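Local coordinates for odorant-binding protein 1d (PDB 4PT1) that probably binds small odorant molecules and carries them, as a secreted, all-helical member of the PBP/GOBP family, at residues V56-L61 against L73-P78; M5-R10 against Y118-R123; H34-G39 against D45-Y50. All coordinates share one frame; numbering follows the deposited sequence.

Contact 1 of 3, residues V56-L61 against L73-P78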
ATOM      1  N   VAL A  56      -7.269  -2.834  -4.560  1.00 10.36           N
ATOM      2  CA  VAL A  56      -8.284  -3.517  -5.396  1.00 11.59           C
ATOM      3  C   VAL A  56      -7.606  -4.529  -6.298  1.00 12.89           C
ATOM      4  O   VAL A  56      -8.068  -5.645  -6.435  1.00 13.89           O
ATOM      5  CB  VAL A  56      -9.117  -2.530  -6.242  1.00 11.88           C
ATOM      6  CG1 VAL A  56     -10.010  -3.300  -7.204  1.00 13.43           C
ATOM      7  CG2 VAL A  56      -9.961  -1.644  -5.340  1.00 13.91           C
ATOM      8  N   GLU A  57      -6.476  -4.147  -6.882  1.00 12.43           N
ATOM      9  CA  GLU A  57      -5.752  -5.048  -7.778  1.00 13.93           C
ATOM     10  C   GLU A  57      -5.168  -6.265  -7.015  1.00 16.92           C
ATOM     11  O   GLU A  57      -5.023  -7.356  -7.586  1.00 19.80           O
ATOM     12  CB  GLU A  57      -4.663  -4.277  -8.513  1.00 15.47           C
ATOM     13  CG  GLU A  57      -5.203  -3.257  -9.503  1.00 17.59           C
ATOM     14  CD  GLU A  57      -5.913  -3.885 -10.681  1.00 20.29           C
ATOM     15  OE1 GLU A  57      -5.305  -4.731 -11.373  1.00 21.24           O
ATOM     16  OE2 GLU A  57      -7.075  -3.508 -10.930  1.00 22.96           O
ATOM     17  N   PHE A  58      -4.879  -6.097  -5.727  1.00 17.36           N
ATOM     18  CA  PHE A  58      -4.414  -7.231  -4.897  1.00 17.69           C
ATOM     19  C   PHE A  58      -5.481  -7.784  -3.941  1.00 17.54           C
ATOM     20  O   PHE A  58      -5.158  -8.370  -2.906  1.00 18.53           O
ATOM     21  CB  PHE A  58      -3.137  -6.851  -4.140  1.00 17.33           C
ATOM     22  CG  PHE A  58      -1.972  -6.571  -5.044  1.00 22.78           C
ATOM     23  CD1 PHE A  58      -1.427  -7.589  -5.820  1.00 24.96           C
ATOM     24  CD2 PHE A  58      -1.424  -5.298  -5.125  1.00 24.74           C
ATOM     25  CE1 PHE A  58      -0.356  -7.334  -6.674  1.00 26.35           C
ATOM     26  CE2 PHE A  58      -0.348  -5.038  -5.968  1.00 27.06           C
ATOM     27  CZ  PHE A  58       0.188  -6.066  -6.737  1.00 25.55           C
ATOM     28  N   ASN A  59      -6.751  -7.601  -4.302  1.00 16.04           N
ATOM     29  CA  ASN A  59      -7.877  -8.295  -3.663  1.00 18.00           C
ATOM     30  C   ASN A  59      -8.166  -7.963  -2.192  1.00 17.55           C
ATOM     31  O   ASN A  59      -9.045  -8.598  -1.593  1.00 18.62           O
ATOM     32  CB  ASN A  59      -7.703  -9.818  -3.776  1.00 21.04           C
ATOM     33  CG  ASN A  59      -7.356 -10.261  -5.174  1.00 24.95           C
ATOM     34  OD1 ASN A  59      -6.248 -10.761  -5.423  1.00 31.13           O
ATOM     35  ND2 ASN A  59      -8.298 -10.068  -6.110  1.00 23.35           N
ATOM     36  N   SER A  60      -7.470  -6.973  -1.627  1.00 13.30           N
ATOM     37  CA  SER A  60      -7.634  -6.595  -0.215  1.00 15.35           C
ATOM     38  C   SER A  60      -8.662  -5.505  -0.015  1.00 15.33           C
ATOM     39  O   SER A  60      -9.002  -5.182   1.124  1.00 16.63           O
ATOM     40  CB  SER A  60      -6.303  -6.167   0.418  1.00 15.73           C
ATOM     41  OG  SER A  60      -5.618  -5.191  -0.351  1.00 14.58           O
ATOM     42  N   LEU A  61      -9.149  -4.925  -1.117  1.00 16.72           N
ATOM     43  CA  LEU A  61     -10.270  -3.997  -1.065  1.00 18.25           C
ATOM     44  C   LEU A  61     -11.186  -4.222  -2.270  1.00 17.85           C
ATOM     45  O   LEU A  61     -10.731  -4.520  -3.381  1.00 17.81           O
ATOM     46  CB  LEU A  61      -9.757  -2.551  -1.000  1.00 17.53           C
ATOM     47  CG  LEU A  61     -10.679  -1.480  -0.418  1.00 19.67           C
ATOM     48  CD1 LEU A  61     -10.669  -1.510   1.105  1.00 18.28           C
ATOM     49  CD2 LEU A  61     -10.304  -0.089  -0.916  1.00 17.48           C
ATOM     50  N   LEU A  73      -3.460 -10.309   4.402  1.00 13.50           N
ATOM     51  CA  LEU A  73      -2.465 -11.121   5.099  1.00 14.12           C
ATOM     52  C   LEU A  73      -1.618 -11.857   4.092  1.00 14.91           C
ATOM     53  O   LEU A  73      -0.407 -11.940   4.250  1.00 18.20           O
ATOM     54  CB  LEU A  73      -3.116 -12.089   6.087  1.00 14.53           C
ATOM     55  CG  LEU A  73      -3.862 -11.457   7.273  1.00 12.41           C
ATOM     56  CD1 LEU A  73      -4.680 -12.485   8.025  1.00 15.92           C
ATOM     57  CD2 LEU A  73      -2.944 -10.709   8.234  1.00 15.84           C
ATOM     58  N   GLU A  74      -2.242 -12.384   3.045  1.00 16.71           N
ATOM     59  CA  GLU A  74      -1.471 -12.993   1.961  1.00 20.13           C
ATOM     60  C   GLU A  74      -0.550 -11.982   1.254  1.00 19.95           C
ATOM     61  O   GLU A  74       0.547 -12.345   0.803  1.00 26.02           O
ATOM     62  CB  GLU A  74      -2.388 -13.662   0.941  1.00 23.75           C
ATOM     63  CG  GLU A  74      -3.020 -14.951   1.428  1.00 29.12           C
ATOM     64  CD  GLU A  74      -3.854 -15.617   0.347  1.00 37.63           C
ATOM     65  OE1 GLU A  74      -3.283 -15.985  -0.710  1.00 43.10           O
ATOM     66  OE2 GLU A  74      -5.082 -15.761   0.550  1.00 42.92           O
ATOM     67  N   ASN A  75      -0.989 -10.727   1.164  1.00 17.84           N
ATOM     68  CA  ASN A  75      -0.190  -9.648   0.527  1.00 16.90           C
ATOM     69  C   ASN A  75       1.076  -9.251   1.279  1.00 16.36           C
ATOM     70  O   ASN A  75       1.956  -8.601   0.715  1.00 16.40           O
ATOM     71  CB  ASN A  75      -1.038  -8.389   0.291  1.00 16.17           C
ATOM     72  CG  ASN A  75      -2.063  -8.577  -0.797  1.00 17.74           C
ATOM     73  OD1 ASN A  75      -1.893  -9.440  -1.648  1.00 17.38           O
ATOM     74  ND2 ASN A  75      -3.163  -7.794  -0.757  1.00 17.21           N
ATOM     75  N   VAL A  76       1.169  -9.605   2.557  1.00 15.50           N
ATOM     76  CA  VAL A  76       2.388  -9.279   3.334  1.00 15.33           C
ATOM     77  C   VAL A  76       3.577 -10.067   2.778  1.00 15.57           C
ATOM     78  O   VAL A  76       3.464 -11.276   2.608  1.00 18.04           O
ATOM     79  CB  VAL A  76       2.228  -9.631   4.823  1.00 13.62           C
ATOM     80  CG1 VAL A  76       3.525  -9.360   5.579  1.00 11.86           C
ATOM     81  CG2 VAL A  76       1.056  -8.869   5.430  1.00 14.68           C
ATOM     82  N   PRO A  77       4.695  -9.383   2.447  1.00 15.06           N
ATOM     83  CA  PRO A  77       5.864 -10.071   1.894  1.00 18.03           C
ATOM     84  C   PRO A  77       6.353 -11.139   2.846  1.00 18.44           C
ATOM     85  O   PRO A  77       6.312 -10.935   4.066  1.00 19.09           O
ATOM     86  CB  PRO A  77       6.895  -8.943   1.762  1.00 17.05           C
ATOM     87  CG  PRO A  77       6.071  -7.746   1.508  1.00 16.85           C
ATOM     88  CD  PRO A  77       4.844  -7.927   2.359  1.00 16.75           C
ATOM     89  N   PRO A  78       6.806 -12.283   2.309  1.00 18.20           N
ATOM     90  CA  PRO A  78       7.163 -13.401   3.190  1.00 18.67           C
ATOM     91  C   PRO A  78       8.270 -13.069   4.189  1.00 18.50           C
ATOM     92  O   PRO A  78       8.299 -13.651   5.274  1.00 26.27           O
ATOM     93  CB  PRO A  78       7.565 -14.535   2.215  1.00 20.58           C
ATOM     94  CG  PRO A  78       7.826 -13.866   0.922  1.00 22.07           C
ATOM     95  CD  PRO A  78       6.983 -12.622   0.877  1.00 19.06           C
TER

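Contact 2 of 3, residues M5-R10 against Y118-R123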
ATOM      1  N   MET A   5      17.658  -7.924   3.812  1.00 36.36           N
ATOM      2  CA  MET A   5      16.365  -8.497   3.470  1.00 40.63           C
ATOM      3  C   MET A   5      15.876  -7.878   2.163  1.00 37.43           C
ATOM      4  O   MET A   5      15.860  -6.648   2.012  1.00 39.95           O
ATOM      5  CB  MET A   5      15.352  -8.250   4.590  1.00 40.33           C
ATOM      6  N   LYS A   6      15.533  -8.752   1.217  1.00 34.35           N
ATOM      7  CA  LYS A   6      14.987  -8.361  -0.072  1.00 36.16           C
ATOM      8  C   LYS A   6      13.526  -8.770  -0.037  1.00 31.63           C
ATOM      9  O   LYS A   6      13.214  -9.959  -0.019  1.00 27.31           O
ATOM     10  CB  LYS A   6      15.736  -9.075  -1.210  1.00 39.21           C
ATOM     11  CG  LYS A   6      16.026  -8.208  -2.432  1.00 46.53           C
ATOM     12  CD  LYS A   6      14.846  -8.119  -3.389  1.00 50.67           C
ATOM     13  CE  LYS A   6      15.140  -7.189  -4.560  1.00 46.64           C
ATOM     14  N   LEU A   7      12.629  -7.789   0.009  1.00 30.60           N
ATOM     15  CA  LEU A   7      11.194  -8.089   0.001  1.00 27.32           C
ATOM     16  C   LEU A   7      10.797  -8.723  -1.346  1.00 28.49           C
ATOM     17  O   LEU A   7      11.044  -8.139  -2.410  1.00 36.50           O
ATOM     18  CB  LEU A   7      10.379  -6.824   0.300  1.00 24.24           C
ATOM     19  CG  LEU A   7      10.589  -6.166   1.673  1.00 24.82           C
ATOM     20  CD1 LEU A   7       9.688  -4.954   1.859  1.00 22.27           C
ATOM     21  CD2 LEU A   7      10.371  -7.175   2.799  1.00 23.31           C
ATOM     22  N   THR A   8      10.245  -9.939  -1.290  1.00 26.78           N
ATOM     23  CA  THR A   8       9.624 -10.597  -2.436  1.00 28.29           C
ATOM     24  C   THR A   8       8.106 -10.651  -2.195  1.00 27.03           C
ATOM     25  O   THR A   8       7.586  -9.838  -1.430  1.00 28.19           O
ATOM     26  CB  THR A   8      10.228 -11.999  -2.701  1.00 29.62           C
ATOM     27  OG1 THR A   8       9.924 -12.889  -1.617  1.00 26.44           O
ATOM     28  CG2 THR A   8      11.735 -11.903  -2.874  1.00 33.62           C
ATOM     29  N   GLY A   9       7.395 -11.565  -2.851  1.00 25.14           N
ATOM     30  CA  GLY A   9       5.934 -11.652  -2.719  1.00 28.78           C
ATOM     31  C   GLY A   9       5.189 -11.085  -3.916  1.00 27.17           C
ATOM     32  O   GLY A   9       5.785 -10.426  -4.770  1.00 26.10           O
ATOM     33  N   ARG A  10       3.880 -11.342  -3.980  1.00 23.79           N
ATOM     34  CA  ARG A  10       3.085 -11.000  -5.168  1.00 23.09           C
ATOM     35  C   ARG A  10       3.021  -9.499  -5.451  1.00 23.05           C
ATOM     36  O   ARG A  10       3.051  -9.090  -6.609  1.00 23.13           O
ATOM     37  CB  ARG A  10       1.677 -11.620  -5.117  1.00 26.15           C
ATOM     38  CG  ARG A  10       0.758 -11.197  -3.973  1.00 29.69           C
ATOM     39  CD  ARG A  10      -0.477 -12.105  -3.937  1.00 35.46           C
ATOM     40  NE  ARG A  10      -1.548 -11.616  -3.060  1.00 36.73           N
ATOM     41  CZ  ARG A  10      -2.747 -12.188  -2.925  1.00 39.33           C
ATOM     42  NH1 ARG A  10      -3.056 -13.285  -3.614  1.00 38.48           N
ATOM     43  NH2 ARG A  10      -3.655 -11.661  -2.096  1.00 36.91           N
ATOM     44  N   TYR A 118       6.728  -0.011   7.854  1.00 15.37           N
ATOM     45  CA  TYR A 118       5.957   0.614   6.778  1.00 17.51           C
ATOM     46  C   TYR A 118       6.885   1.382   5.832  1.00 18.23           C
ATOM     47  O   TYR A 118       6.782   1.261   4.609  1.00 18.60           O
ATOM     48  CB  TYR A 118       4.875   1.535   7.357  1.00 19.60           C
ATOM     49  CG  TYR A 118       3.931   2.070   6.286  1.00 21.94           C
ATOM     50  CD1 TYR A 118       3.024   1.219   5.650  1.00 20.25           C
ATOM     51  CD2 TYR A 118       3.973   3.401   5.881  1.00 22.78           C
ATOM     52  CE1 TYR A 118       2.184   1.681   4.651  1.00 22.89           C
ATOM     53  CE2 TYR A 118       3.125   3.874   4.884  1.00 27.78           C
ATOM     54  CZ  TYR A 118       2.234   3.007   4.271  1.00 25.72           C
ATOM     55  OH  TYR A 118       1.385   3.454   3.278  1.00 26.78           O
ATOM     56  N   SER A 119       7.812   2.145   6.403  1.00 20.54           N
ATOM     57  CA  SER A 119       8.810   2.865   5.605  1.00 22.95           C
ATOM     58  C   SER A 119       9.597   1.899   4.742  1.00 20.99           C
ATOM     59  O   SER A 119       9.869   2.152   3.577  1.00 25.43           O
ATOM     60  CB  SER A 119       9.773   3.635   6.514  1.00 25.93           C
ATOM     61  OG  SER A 119      10.952   3.981   5.805  1.00 28.60           O
ATOM     62  N   LEU A 120       9.951   0.761   5.316  1.00 21.26           N
ATOM     63  CA  LEU A 120      10.676  -0.284   4.603  1.00 20.37           C
ATOM     64  C   LEU A 120       9.934  -0.812   3.358  1.00 20.31           C
ATOM     65  O   LEU A 120      10.523  -0.998   2.267  1.00 21.96           O
ATOM     66  CB  LEU A 120      10.920  -1.454   5.565  1.00 18.41           C
ATOM     67  CG  LEU A 120      12.011  -2.412   5.155  1.00 16.27           C
ATOM     68  CD1 LEU A 120      13.206  -2.114   6.046  1.00 24.56           C
ATOM     69  CD2 LEU A 120      11.587  -3.875   5.287  1.00 21.83           C
ATOM     70  N   VAL A 121       8.644  -1.070   3.539  1.00 19.12           N
ATOM     71  CA  VAL A 121       7.804  -1.616   2.470  1.00 19.58           C
ATOM     72  C   VAL A 121       7.585  -0.602   1.331  1.00 19.57           C
ATOM     73  O   VAL A 121       7.787  -0.919   0.142  1.00 21.22           O
ATOM     74  CB  VAL A 121       6.455  -2.102   3.062  1.00 20.12           C
ATOM     75  CG1 VAL A 121       5.407  -2.320   1.975  1.00 23.21           C
ATOM     76  CG2 VAL A 121       6.673  -3.377   3.856  1.00 19.66           C
ATOM     77  N   VAL A 122       7.221   0.624   1.683  1.00 18.98           N
ATOM     78  CA  VAL A 122       6.918   1.633   0.671  1.00 21.04           C
ATOM     79  C   VAL A 122       8.193   1.955  -0.129  1.00 23.08           C
ATOM     80  O   VAL A 122       8.143   2.101  -1.348  1.00 22.52           O
ATOM     81  CB  VAL A 122       6.237   2.901   1.263  1.00 19.88           C
ATOM     82  CG1 VAL A 122       4.895   2.554   1.908  1.00 21.62           C
ATOM     83  CG2 VAL A 122       7.119   3.593   2.285  1.00 25.26           C
ATOM     84  N   ARG A 123       9.340   1.997   0.530  1.00 25.98           N
ATOM     85  CA  ARG A 123      10.595   2.265  -0.179  1.00 24.41           C
ATOM     86  C   ARG A 123      11.004   1.168  -1.158  1.00 23.49           C
ATOM     87  O   ARG A 123      11.532   1.469  -2.229  1.00 27.28           O
ATOM     88  CB  ARG A 123      11.716   2.549   0.824  1.00 27.18           C
ATOM     89  CG  ARG A 123      11.573   3.905   1.497  1.00 33.15           C
ATOM     90  CD  ARG A 123      12.816   4.277   2.298  1.00 38.47           C
ATOM     91  NE  ARG A 123      12.759   5.652   2.779  1.00 45.05           N
TER

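Contact 3 of 3, residues H34-G39 against D45-Y50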
ATOM      1  N   HIS A  34       7.343   8.367  -5.116  1.00 22.96           N
ATOM      2  CA  HIS A  34       8.658   8.236  -4.459  0.50 21.85           C
ATOM      3  C   HIS A  34       8.786   9.227  -3.351  1.00 17.83           C
ATOM      4  O   HIS A  34       9.505   8.954  -2.382  1.00 25.13           O
ATOM      5  CB  HIS A  34       9.907   8.266  -5.362  0.50 22.62           C
ATOM      6  CG  HIS A  34       9.864   9.270  -6.466  0.50 21.41           C
ATOM      7  ND1 HIS A  34       9.474  10.535  -6.278  0.50 17.82           N
ATOM      8  CD2 HIS A  34      10.223   9.157  -7.804  0.50 19.09           C
ATOM      9  CE1 HIS A  34       9.547  11.192  -7.445  0.50 16.67           C
ATOM     10  NE2 HIS A  34      10.017  10.346  -8.373  0.50 20.34           N
ATOM     11  N   ARG A  35       8.068  10.338  -3.427  1.00 20.26           N
ATOM     12  CA  ARG A  35       8.040  11.305  -2.311  1.00 23.83           C
ATOM     13  C   ARG A  35       7.274  10.817  -1.115  1.00 28.30           C
ATOM     14  O   ARG A  35       7.596  11.154   0.028  1.00 32.25           O
ATOM     15  CB  ARG A  35       7.434  12.613  -2.747  1.00 25.76           C
ATOM     16  N   TYR A  36       6.213  10.063  -1.367  1.00 26.23           N
ATOM     17  CA  TYR A  36       5.511   9.414  -0.278  1.00 25.19           C
ATOM     18  C   TYR A  36       6.409   8.345   0.334  1.00 23.15           C
ATOM     19  O   TYR A  36       6.430   8.191   1.546  1.00 24.40           O
ATOM     20  CB  TYR A  36       4.223   8.792  -0.783  1.00 20.54           C
ATOM     21  CG  TYR A  36       3.435   8.052   0.256  1.00 22.21           C
ATOM     22  CD1 TYR A  36       2.644   8.732   1.169  1.00 20.76           C
ATOM     23  CD2 TYR A  36       3.455   6.668   0.301  1.00 20.69           C
ATOM     24  CE1 TYR A  36       1.891   8.058   2.094  1.00 24.55           C
ATOM     25  CE2 TYR A  36       2.712   5.981   1.235  1.00 20.79           C
ATOM     26  CZ  TYR A  36       1.933   6.674   2.122  1.00 19.61           C
ATOM     27  OH  TYR A  36       1.204   5.995   3.063  1.00 27.17           O
ATOM     28  N   ALA A  37       7.141   7.608  -0.511  1.00 21.89           N
ATOM     29  CA  ALA A  37       8.085   6.603  -0.020  1.00 24.01           C
ATOM     30  C   ALA A  37       9.120   7.286   0.878  1.00 29.10           C
ATOM     31  O   ALA A  37       9.342   6.873   2.034  1.00 25.67           O
ATOM     32  CB  ALA A  37       8.755   5.880  -1.178  1.00 28.49           C
ATOM     33  N   GLU A  38       9.693   8.379   0.364  1.00 28.23           N
ATOM     34  CA  GLU A  38      10.683   9.169   1.093  1.00 31.68           C
ATOM     35  C   GLU A  38      10.067   9.950   2.276  1.00 30.64           C
ATOM     36  O   GLU A  38      10.652  10.936   2.740  1.00 28.17           O
ATOM     37  CB  GLU A  38      11.423  10.131   0.142  1.00 31.84           C
ATOM     38  N   GLY A  39       8.884   9.527   2.730  1.00 30.13           N
ATOM     39  CA  GLY A  39       8.284  10.032   3.990  1.00 30.76           C
ATOM     40  C   GLY A  39       7.478  11.320   3.904  1.00 32.15           C
ATOM     41  O   GLY A  39       6.803  11.712   4.881  1.00 29.84           O
ATOM     42  N   ASP A  45      -6.154  13.867  -3.309  1.00 24.21           N
ATOM     43  CA  ASP A  45      -7.260  12.957  -3.551  1.00 22.03           C
ATOM     44  C   ASP A  45      -6.857  11.845  -4.509  1.00 17.31           C
ATOM     45  O   ASP A  45      -7.264  10.720  -4.310  1.00 17.12           O
ATOM     46  CB  ASP A  45      -8.477  13.688  -4.131  1.00 24.89           C
ATOM     47  CG  ASP A  45      -9.233  14.506  -3.092  1.00 32.96           C
ATOM     48  OD1 ASP A  45      -8.813  14.521  -1.918  1.00 38.93           O
ATOM     49  OD2 ASP A  45     -10.248  15.139  -3.451  1.00 32.33           O
ATOM     50  N   ASP A  46      -6.086  12.162  -5.546  1.00 16.98           N
ATOM     51  CA  ASP A  46      -5.632  11.143  -6.509  1.00 17.70           C
ATOM     52  C   ASP A  46      -4.649  10.141  -5.922  1.00 17.16           C
ATOM     53  O   ASP A  46      -4.696   8.970  -6.266  1.00 14.94           O
ATOM     54  CB  ASP A  46      -4.986  11.770  -7.744  1.00 18.61           C
ATOM     55  CG  ASP A  46      -5.959  12.609  -8.556  1.00 22.74           C
ATOM     56  OD1 ASP A  46      -7.128  12.209  -8.648  1.00 23.57           O
ATOM     57  OD2 ASP A  46      -5.540  13.645  -9.115  1.00 22.28           O
ATOM     58  N   PHE A  47      -3.752  10.594  -5.056  1.00 17.29           N
ATOM     59  CA  PHE A  47      -2.865   9.651  -4.375  1.00 18.53           C
ATOM     60  C   PHE A  47      -3.655   8.646  -3.505  1.00 16.41           C
ATOM     61  O   PHE A  47      -3.379   7.446  -3.520  1.00 15.14           O
ATOM     62  CB  PHE A  47      -1.792  10.369  -3.566  1.00 21.08           C
ATOM     63  CG  PHE A  47      -0.924   9.427  -2.795  1.00 21.72           C
ATOM     64  CD1 PHE A  47      -0.019   8.634  -3.456  1.00 23.50           C
ATOM     65  CD2 PHE A  47      -1.065   9.297  -1.427  1.00 26.74           C
ATOM     66  CE1 PHE A  47       0.771   7.735  -2.754  1.00 24.99           C
ATOM     67  CE2 PHE A  47      -0.288   8.399  -0.716  1.00 25.13           C
ATOM     68  CZ  PHE A  47       0.628   7.615  -1.391  1.00 25.47           C
ATOM     69  N   LYS A  48      -4.652   9.109  -2.765  1.00 15.55           N
ATOM     70  CA  LYS A  48      -5.511   8.192  -2.003  1.00 16.96           C
ATOM     71  C   LYS A  48      -6.161   7.116  -2.895  1.00 16.82           C
ATOM     72  O   LYS A  48      -6.227   5.925  -2.541  1.00 15.51           O
ATOM     73  CB  LYS A  48      -6.585   8.971  -1.254  1.00 18.80           C
ATOM     74  CG  LYS A  48      -5.983  10.036  -0.342  1.00 18.80           C
ATOM     75  CD  LYS A  48      -7.010  10.594   0.617  1.00 21.68           C
ATOM     76  CE  LYS A  48      -6.407  11.716   1.448  1.00 22.90           C
ATOM     77  NZ  LYS A  48      -7.455  12.521   2.127  1.00 26.15           N
ATOM     78  N   CYS A  49      -6.635   7.533  -4.059  1.00 15.61           N
ATOM     79  CA  CYS A  49      -7.281   6.597  -4.964  1.00 12.39           C
ATOM     80  C   CYS A  49      -6.256   5.668  -5.611  1.00 12.93           C
ATOM     81  O   CYS A  49      -6.588   4.556  -5.955  1.00 13.23           O
ATOM     82  CB  CYS A  49      -8.118   7.347  -6.004  1.00 12.95           C
ATOM     83  SG  CYS A  49      -9.625   8.082  -5.299  1.00 16.55           S
ATOM     84  N   TYR A  50      -5.004   6.113  -5.710  1.00 13.11           N
ATOM     85  CA  TYR A  50      -3.909   5.242  -6.123  1.00 11.68           C
ATOM     86  C   TYR A  50      -3.676   4.103  -5.104  1.00 11.52           C
ATOM     87  O   TYR A  50      -3.559   2.938  -5.494  1.00 10.47           O
ATOM     88  CB  TYR A  50      -2.649   6.058  -6.327  1.00 12.54           C
ATOM     89  CG  TYR A  50      -1.435   5.238  -6.656  1.00 12.22           C
ATOM     90  CD1 TYR A  50      -1.176   4.836  -7.974  1.00 13.60           C
ATOM     91  CD2 TYR A  50      -0.524   4.886  -5.673  1.00 11.76           C
ATOM     92  CE1 TYR A  50      -0.050   4.108  -8.276  1.00 16.01           C
ATOM     93  CE2 TYR A  50       0.606   4.134  -5.964  1.00 13.05           C
ATOM     94  CZ  TYR A  50       0.829   3.749  -7.264  1.00 14.67           C
ATOM     95  OH  TYR A  50       1.939   3.040  -7.537  1.00 14.64           O
TER

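Contact 1 of 3, residues V56-L61 against L73-P78
A single side-chain amide, that of Asn-75, carries the whole contact, meeting the backbone where helix 45-57 ends in a Schellman motif. Asn-59, with positive phi, is the C-prime residue of that motif: its N bonds to Val-56 O, and Ser-60 N reaches back to Met-55 O. The turn leaves Phe-58 O pointing to helix 69-75, where Asn-75 ND2 donates a hydrogen bond of 3.0 Å to it. The bond is nearly straight (171° at the hydrogen), and the oxygen lies in the amide plane of Asn-75, although the donor stands 31° off the carbonyl plane of Phe-58. Asn-75 directs CG opposite its carbonyl carbon (chi1 -71°), which carries the amide across to the turn. All three touching residues are buried, so the amide's polar atoms need partners: ND2 also bonds to Glu-72 OE1, and OD1 accepts from Arg-10 NE. These bonds fix which way round the amide lies. Cut back to an alanine, this position would offer Phe-58 O no such donor and is likely to leave Arg-10 NE without its acceptor and a gap beside the turn. The Phe-58 ring leads away to Val-18 and Ile-11. Its CB, 3.5 Å from Asn-75 ND2, packs against the amide, and Ser-60 adds a looser touch, its OG lying 3.6 Å from that same ND2.

Contact 2 of 3, residues M5-R10 against Y118-R123
Segment 5-10, near the N-terminus and largely extended up to Thr-8, passes one side of helix 115-129, coming nearest where the CA atoms of Leu-7 and Val-121 are 7.7 Å apart. No hydrogen bond joins the two segments; the contact is apolar and rests on Leu-7, whose methyl CD1 does all the close touching. With CG opposite the carbonyl carbon (chi1 -63°) and CD1 extended beyond it (chi2 -178°), the leucine reaches the helix with the end of one branch. CD1 lies 3.9 Å from Val-121 CA and equally 3.9 Å from Val-121 CG2, settling against the backbone as well as the side chain, and the two side chains cross at about a right angle. Leu-120 meets the same methyl from its own position on the helix, its CD2 being 4.1 Å from Leu-7 CD1. Leu-7 is buried, whereas Leu-120 remains exposed at the margin. Beyond this contact the segment turns into helix 10-13, with Gly-9 as N-cap. Leu-7 also packs on Pro-77 and Glu-79, and Val-121 on Ile-80, so the N-terminal segment lies between the connection from helix 69-75 to helix 81-90 and the C-terminal helix 115-129.

Contact 3 of 3, residues H34-G39 against D45-Y50
Tyr-36 and Phe-47 both hold CG opposite their backbone N (chi1 178° and 177°), and from helices 30-37 and 45-57 these two torsions send the rings toward one another until they meet between the helices. The result is a T-shaped (edge-to-face) pair, clearly tilted: the centroids are 4.5 Å apart and the planes make an angle of 50°. Phe-47 supplies the edge. Its outermost carbon, CZ, stands 3.2 Å above the centre of one face of Tyr-36, and the nearest ring atom to it is Tyr-36 CG at 3.3 Å. The neighbouring Phe-47 CE2 leans over one flank of the tyrosine, 3.5 Å from Tyr-36 CD1, while Phe-47 CE1 lies toward the CB end of the ring, 4.0 Å from Tyr-36 CG. The side chains cross at about a right angle, with the backbones well apart, Tyr-36 CA to Phe-47 CA being 9.3 Å.

Helix 30-37 ends just beyond the tyrosine in a Schellman motif with Gly-39 as C-prime residue, Gly-39 N bonding to Tyr-36 O. The chain then returns as helix 45-57, so the aromatic pair joins two successive helices across a short connection. Met-32, Leu-33, Val-28 and Val-42 pack around Phe-47, and Cys-49 ties helix 45-57 to Cys-100 through a disulfide.

Tyr-36 plays two parts: one face of its ring receives a hydrocarbon edge, while OH forms hydrogen bonds with Tyr-118 OH and Gln-108 OE1. Those bonds probably limit how the phenol can shift, keeping its face presented to Phe-47, whose rim hydrogens carry a slight positive charge that would favour the electron-rich ring face.

Contact 2 brings a segment near the N-terminus against the C-terminal helix, and both other contacts are nested inside the long loop it closes. It touches each: Arg-10 NE lies 2.6 Å from Asn-75 OD1 of contact 1, a probable hydrogen bond, and Tyr-118 OH lies 2.6 Å from Tyr-36 OH of contact 3, another. Contacts 1 and 3 share helix 45-57 but do not touch; their centres are about 18 Å apart. All three come near bound 2-(2-methoxyethoxy)ethanol, probably from the crystallisation liquor though consistent with a pocket: about 4 Å from the side chain of Val-121 and about 5 Å from those of Asn-75 and Tyr-36; Leu-51, Ile-54, His-107 and Phe-125 line the ligand site.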